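Local coordinates for lipoprotein (Colwellia psychrerythraea, PDB 3O0Y), which is of unknown function but, as a putative lipoprotein of the DUF885 family, may be related to metallopeptidases, at residues A[135-140]-A[193-199]; A[204-208]-A[261-266]. One frame throughout, in Å; residues are numbered along the deposited sequence.

Contact 1: A[135-140]-A[193-199]; sequences PFIVNQ and WLPSKVT
F136 and P195 bring the two backbones to 6.3 Å between their CA atoms, and N139 and T199, at 5.9 Å between theirs, do so again where the loop 135-140 passes the first turn of helix 197-210. The F136 ring is gripped from both faces: CB of its own neighbour P135 lies over the centre of one, and CA of P195 sits over the other, 4.0 Å from the ring centroid, a CH-pi contact. With CG beside the backbone N and anti to the carbonyl carbon (chi1 -55°), the ring leans on the proline, whose CG comes within 3.6 Å of F136 CD1. Proline suits this place because CA and the CB-CG edge of its compact ring, with no polar side-chain atom, lie against F136. W193 turns its indole edge to the loop, donating from NE1 to P135 O at 2.9 Å, the oxygen lying near the indole plane. Farther along, the methyl CG2 of T199 fills the corner between N139 CB, 3.8 Å away, and Q140 OE1. N139 braces the loop itself, its ND2 donating to F136 O at 2.9 Å. In this mostly buried contact, where an unpaired carbonyl would be costly, indole and asparagine each supply a donor, while rings and threonine methyl supply the packing.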
# COMPACT_ATOMS: atom_id res chain seq x y z
N PRO A 135 1.16 -12.90 -5.91
CA PRO A 135 1.55 -14.08 -6.77
C PRO A 135 2.99 -14.51 -6.70
O PRO A 135 3.28 -15.69 -7.00
CB PRO A 135 1.21 -13.58 -8.17
CG PRO A 135 1.26 -12.08 -8.12
CD PRO A 135 0.76 -11.73 -6.75
N PHE A 136 3.92 -13.61 -6.39
CA PHE A 136 5.37 -13.91 -6.50
C PHE A 136 6.07 -13.67 -5.17
O PHE A 136 6.26 -12.49 -4.75
CB PHE A 136 5.97 -13.10 -7.62
CG PHE A 136 5.26 -13.30 -8.95
CD1 PHE A 136 5.09 -14.56 -9.50
CD2 PHE A 136 4.72 -12.23 -9.62
CE1 PHE A 136 4.39 -14.72 -10.67
CE2 PHE A 136 4.00 -12.40 -10.82
CZ PHE A 136 3.84 -13.65 -11.33
N ILE A 137 6.38 -14.76 -4.47
CA ILE A 137 6.91 -14.65 -3.09
C ILE A 137 8.23 -13.89 -3.09
O ILE A 137 8.53 -13.19 -2.13
CB ILE A 137 6.94 -15.99 -2.37
CG1 ILE A 137 7.19 -15.82 -0.88
CG2 ILE A 137 7.97 -17.00 -3.10
CD1 ILE A 137 6.90 -17.07 -0.04
N VAL A 138 9.02 -14.04 -4.16
CA VAL A 138 10.21 -13.24 -4.36
C VAL A 138 10.00 -12.40 -5.62
O VAL A 138 9.71 -12.89 -6.70
CB VAL A 138 11.47 -14.14 -4.51
CG1 VAL A 138 12.73 -13.27 -4.83
CG2 VAL A 138 11.65 -15.10 -3.26
N ASN A 139 10.10 -11.09 -5.45
CA ASN A 139 9.87 -10.15 -6.52
C ASN A 139 10.69 -8.88 -6.23
O ASN A 139 11.46 -8.84 -5.29
CB ASN A 139 8.37 -9.88 -6.70
CG ASN A 139 7.75 -9.08 -5.55
OD1 ASN A 139 8.08 -7.91 -5.38
ND2 ASN A 139 6.86 -9.69 -4.77
N GLN A 140 10.65 -7.93 -7.14
CA GLN A 140 11.48 -6.74 -7.05
C GLN A 140 11.01 -5.61 -6.13
O GLN A 140 11.74 -4.70 -5.90
CB GLN A 140 11.68 -6.18 -8.49
CG GLN A 140 10.67 -5.13 -8.98
CD GLN A 140 9.25 -5.69 -9.33
OE1 GLN A 140 8.99 -6.89 -9.20
NE2 GLN A 140 8.34 -4.79 -9.69
N TRP A 193 4.11 -22.08 -12.01
CA TRP A 193 3.80 -20.73 -11.60
C TRP A 193 5.11 -20.05 -11.18
O TRP A 193 5.71 -20.39 -10.14
CB TRP A 193 2.84 -20.80 -10.42
CG TRP A 193 2.35 -19.45 -9.98
CD1 TRP A 193 3.00 -18.56 -9.19
CD2 TRP A 193 1.12 -18.84 -10.37
NE1 TRP A 193 2.20 -17.43 -9.03
CE2 TRP A 193 1.07 -17.57 -9.78
CE3 TRP A 193 0.06 -19.24 -11.17
CZ2 TRP A 193 -0.03 -16.74 -9.93
CZ3 TRP A 193 -1.01 -18.43 -11.34
CH2 TRP A 193 -1.04 -17.16 -10.75
N LEU A 194 5.56 -19.11 -12.00
CA LEU A 194 6.76 -18.35 -11.66
C LEU A 194 6.82 -17.00 -12.32
O LEU A 194 6.13 -16.76 -13.24
CB LEU A 194 8.05 -19.12 -11.93
CG LEU A 194 8.33 -19.95 -13.17
CD1 LEU A 194 7.45 -19.61 -14.31
CD2 LEU A 194 9.87 -19.86 -13.44
N PRO A 195 7.68 -16.14 -11.81
CA PRO A 195 7.60 -14.76 -12.31
C PRO A 195 8.09 -14.68 -13.76
O PRO A 195 8.86 -15.55 -14.22
CB PRO A 195 8.51 -14.00 -11.34
CG PRO A 195 8.65 -14.92 -10.14
CD PRO A 195 8.70 -16.26 -10.76
N SER A 196 7.72 -13.61 -14.46
CA SER A 196 8.37 -13.24 -15.67
C SER A 196 9.86 -13.02 -15.44
O SER A 196 10.32 -12.80 -14.30
CB SER A 196 7.80 -12.01 -16.32
OG SER A 196 8.20 -10.87 -15.55
N LYS A 197 10.62 -13.12 -16.53
CA LYS A 197 12.08 -12.88 -16.46
C LYS A 197 12.40 -11.52 -15.87
O LYS A 197 13.24 -11.41 -15.00
CB LYS A 197 12.72 -13.00 -17.85
CG LYS A 197 12.77 -14.46 -18.37
CD LYS A 197 13.48 -14.60 -19.75
CE LYS A 197 13.30 -16.01 -20.38
NZ LYS A 197 13.83 -17.17 -19.52
N VAL A 198 11.67 -10.50 -16.31
CA VAL A 198 11.84 -9.14 -15.82
C VAL A 198 11.64 -9.05 -14.29
O VAL A 198 12.41 -8.35 -13.58
CB VAL A 198 10.96 -8.17 -16.64
CG1 VAL A 198 10.78 -6.80 -15.90
CG2 VAL A 198 11.55 -7.89 -18.03
N THR A 199 10.60 -9.70 -13.79
CA THR A 199 10.28 -9.65 -12.36
C THR A 199 11.36 -10.39 -11.58
O THR A 199 11.88 -9.86 -10.60
CB THR A 199 8.92 -10.28 -12.04
OG1 THR A 199 7.92 -9.56 -12.76
CG2 THR A 199 8.61 -10.29 -10.51

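Contact 2: A[204-208]-A[261-266]; sequences IKYLK and VEKASE
L207 and I204 make the apolar part of the contact, on the inner faces of two helical segments whose axes come within 9.3 Å and run nearly antiparallel at 157°. L207 CD1 reaches V261 CG1 at 3.9 Å and also lies against the backbone of E262, while I204 straddles the next turn: its CG1 meets CB of S265, and CD1 rests on CG of E266. Branched aliphatic chains can fill the space between the helices. Among the polar contacts, S265 turns its OG back onto V261 O at 3.0 Å, from above the carbonyl plane on the face opposite to S265 N, so a small polar residue fits with its hydroxyl bonded. A water donates to both L207 O and E262 OE1, at 2.7 Å each. E262 CG stands anti to the backbone N (chi1 -173°) and the chain runs on extended, carrying the carboxylate along K208, OE2 to K208 CE 3.7 Å. The charged groups are looser: K208 NZ lies 4.4 Å from E262 OE2 and 4.2 Å from E266 OE1, beyond salt bridges but probably favourable. Replacing E262 by alanine removes this carboxylate and is likely to leave the water with L207 O alone of these two acceptors and to take one of two nearby negative charges from K208. This is antiparallel helix-helix packing, an apolar seam flanked by charged residues, within a largely helical fold.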
# COMPACT_ATOMS: atom_id res chain seq x y z
N ILE A 204 16.43 -10.51 -8.26
CA ILE A 204 17.86 -10.83 -8.15
C ILE A 204 18.70 -9.60 -7.89
O ILE A 204 19.61 -9.63 -7.03
CB ILE A 204 18.29 -11.62 -9.41
CG1 ILE A 204 17.69 -13.00 -9.32
CG2 ILE A 204 19.86 -11.76 -9.56
CD1 ILE A 204 17.63 -13.74 -10.70
N LYS A 205 18.40 -8.51 -8.58
CA LYS A 205 19.18 -7.31 -8.45
C LYS A 205 19.04 -6.82 -7.01
O LYS A 205 20.03 -6.36 -6.41
CB LYS A 205 18.71 -6.23 -9.42
CG LYS A 205 19.29 -4.83 -9.11
CD LYS A 205 19.01 -3.85 -10.27
CE LYS A 205 19.23 -2.39 -9.84
NZ LYS A 205 18.46 -1.45 -10.76
N TYR A 206 17.83 -6.89 -6.47
CA TYR A 206 17.60 -6.48 -5.07
C TYR A 206 18.41 -7.34 -4.11
O TYR A 206 19.09 -6.86 -3.21
CB TYR A 206 16.11 -6.57 -4.71
CG TYR A 206 15.91 -6.47 -3.20
CD1 TYR A 206 15.94 -5.25 -2.55
CD2 TYR A 206 15.76 -7.63 -2.42
CE1 TYR A 206 15.80 -5.17 -1.16
CE2 TYR A 206 15.61 -7.54 -1.04
CZ TYR A 206 15.66 -6.32 -0.42
OH TYR A 206 15.50 -6.27 0.97
N LEU A 207 18.31 -8.66 -4.31
CA LEU A 207 18.94 -9.63 -3.42
C LEU A 207 20.48 -9.50 -3.46
O LEU A 207 21.16 -9.57 -2.42
CB LEU A 207 18.55 -11.05 -3.82
CG LEU A 207 17.08 -11.41 -3.59
CD1 LEU A 207 16.71 -12.75 -4.25
CD2 LEU A 207 16.73 -11.43 -2.08
N LYS A 208 21.03 -9.31 -4.67
CA LYS A 208 22.47 -9.01 -4.82
C LYS A 208 22.85 -7.70 -4.11
O LYS A 208 23.84 -7.65 -3.39
CB LYS A 208 22.83 -8.92 -6.29
CG LYS A 208 24.28 -8.81 -6.57
CD LYS A 208 24.56 -8.73 -8.11
CE LYS A 208 24.48 -10.10 -8.75
NZ LYS A 208 23.59 -10.19 -9.98
N VAL A 261 18.85 -17.34 -1.44
CA VAL A 261 17.67 -17.01 -2.28
C VAL A 261 18.04 -16.46 -3.65
O VAL A 261 17.39 -16.77 -4.66
CB VAL A 261 16.71 -16.07 -1.54
CG1 VAL A 261 15.44 -15.86 -2.35
CG2 VAL A 261 16.40 -16.69 -0.16
N GLU A 262 19.07 -15.62 -3.67
CA GLU A 262 19.61 -15.09 -4.91
C GLU A 262 19.96 -16.23 -5.86
O GLU A 262 19.51 -16.25 -7.02
CB GLU A 262 20.82 -14.22 -4.59
CG GLU A 262 21.39 -13.47 -5.78
CD GLU A 262 22.80 -12.96 -5.49
OE1 GLU A 262 23.11 -12.67 -4.30
OE2 GLU A 262 23.58 -12.82 -6.45
N LYS A 263 20.67 -17.22 -5.36
CA LYS A 263 21.10 -18.35 -6.17
C LYS A 263 19.89 -19.15 -6.65
O LYS A 263 19.81 -19.50 -7.82
CB LYS A 263 22.06 -19.25 -5.37
CG LYS A 263 22.56 -20.50 -6.10
CD LYS A 263 23.66 -21.23 -5.31
CE LYS A 263 24.16 -22.45 -6.12
NZ LYS A 263 24.76 -23.49 -5.23
N ALA A 264 18.93 -19.42 -5.75
CA ALA A 264 17.72 -20.14 -6.15
C ALA A 264 16.96 -19.43 -7.27
O ALA A 264 16.46 -20.08 -8.22
CB ALA A 264 16.81 -20.39 -4.91
N SER A 265 16.82 -18.11 -7.12
CA SER A 265 16.14 -17.29 -8.10
C SER A 265 16.87 -17.31 -9.43
O SER A 265 16.24 -17.49 -10.49
CB SER A 265 16.01 -15.87 -7.56
OG SER A 265 15.18 -15.86 -6.41
N GLU A 266 18.21 -17.19 -9.37
CA GLU A 266 19.02 -17.37 -10.59
C GLU A 266 18.76 -18.71 -11.32
O GLU A 266 18.60 -18.71 -12.56
CB GLU A 266 20.51 -17.19 -10.28
CG GLU A 266 20.87 -15.72 -10.16
CD GLU A 266 22.29 -15.45 -9.63
OE1 GLU A 266 22.79 -14.34 -9.91
OE2 GLU A 266 22.88 -16.30 -8.93
O HOH W 1 22.69 -11.64 -1.79

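From the N terminus, the chain passes strand 126-128 into the loop 135-140, runs through helices 144-154, 161-172 and 174-190, and returns at 193-199, where contact 1 closes a loop with 52 residues between its segments. The same helix that begins there, 197-210, carries 204-208 one to two turns farther on, and contact 2 closes a second loop of the same length when helix 236-268 comes back at 261-266. The two closures are in series, neither nested nor crossed, with helix 197-210 shared by both. V138 joins them: its CG1 packs on S265 and L207, and its CG2 on V261. The loop before helix 144-154 is thereby tied to both helices, with helix 174-190 alongside.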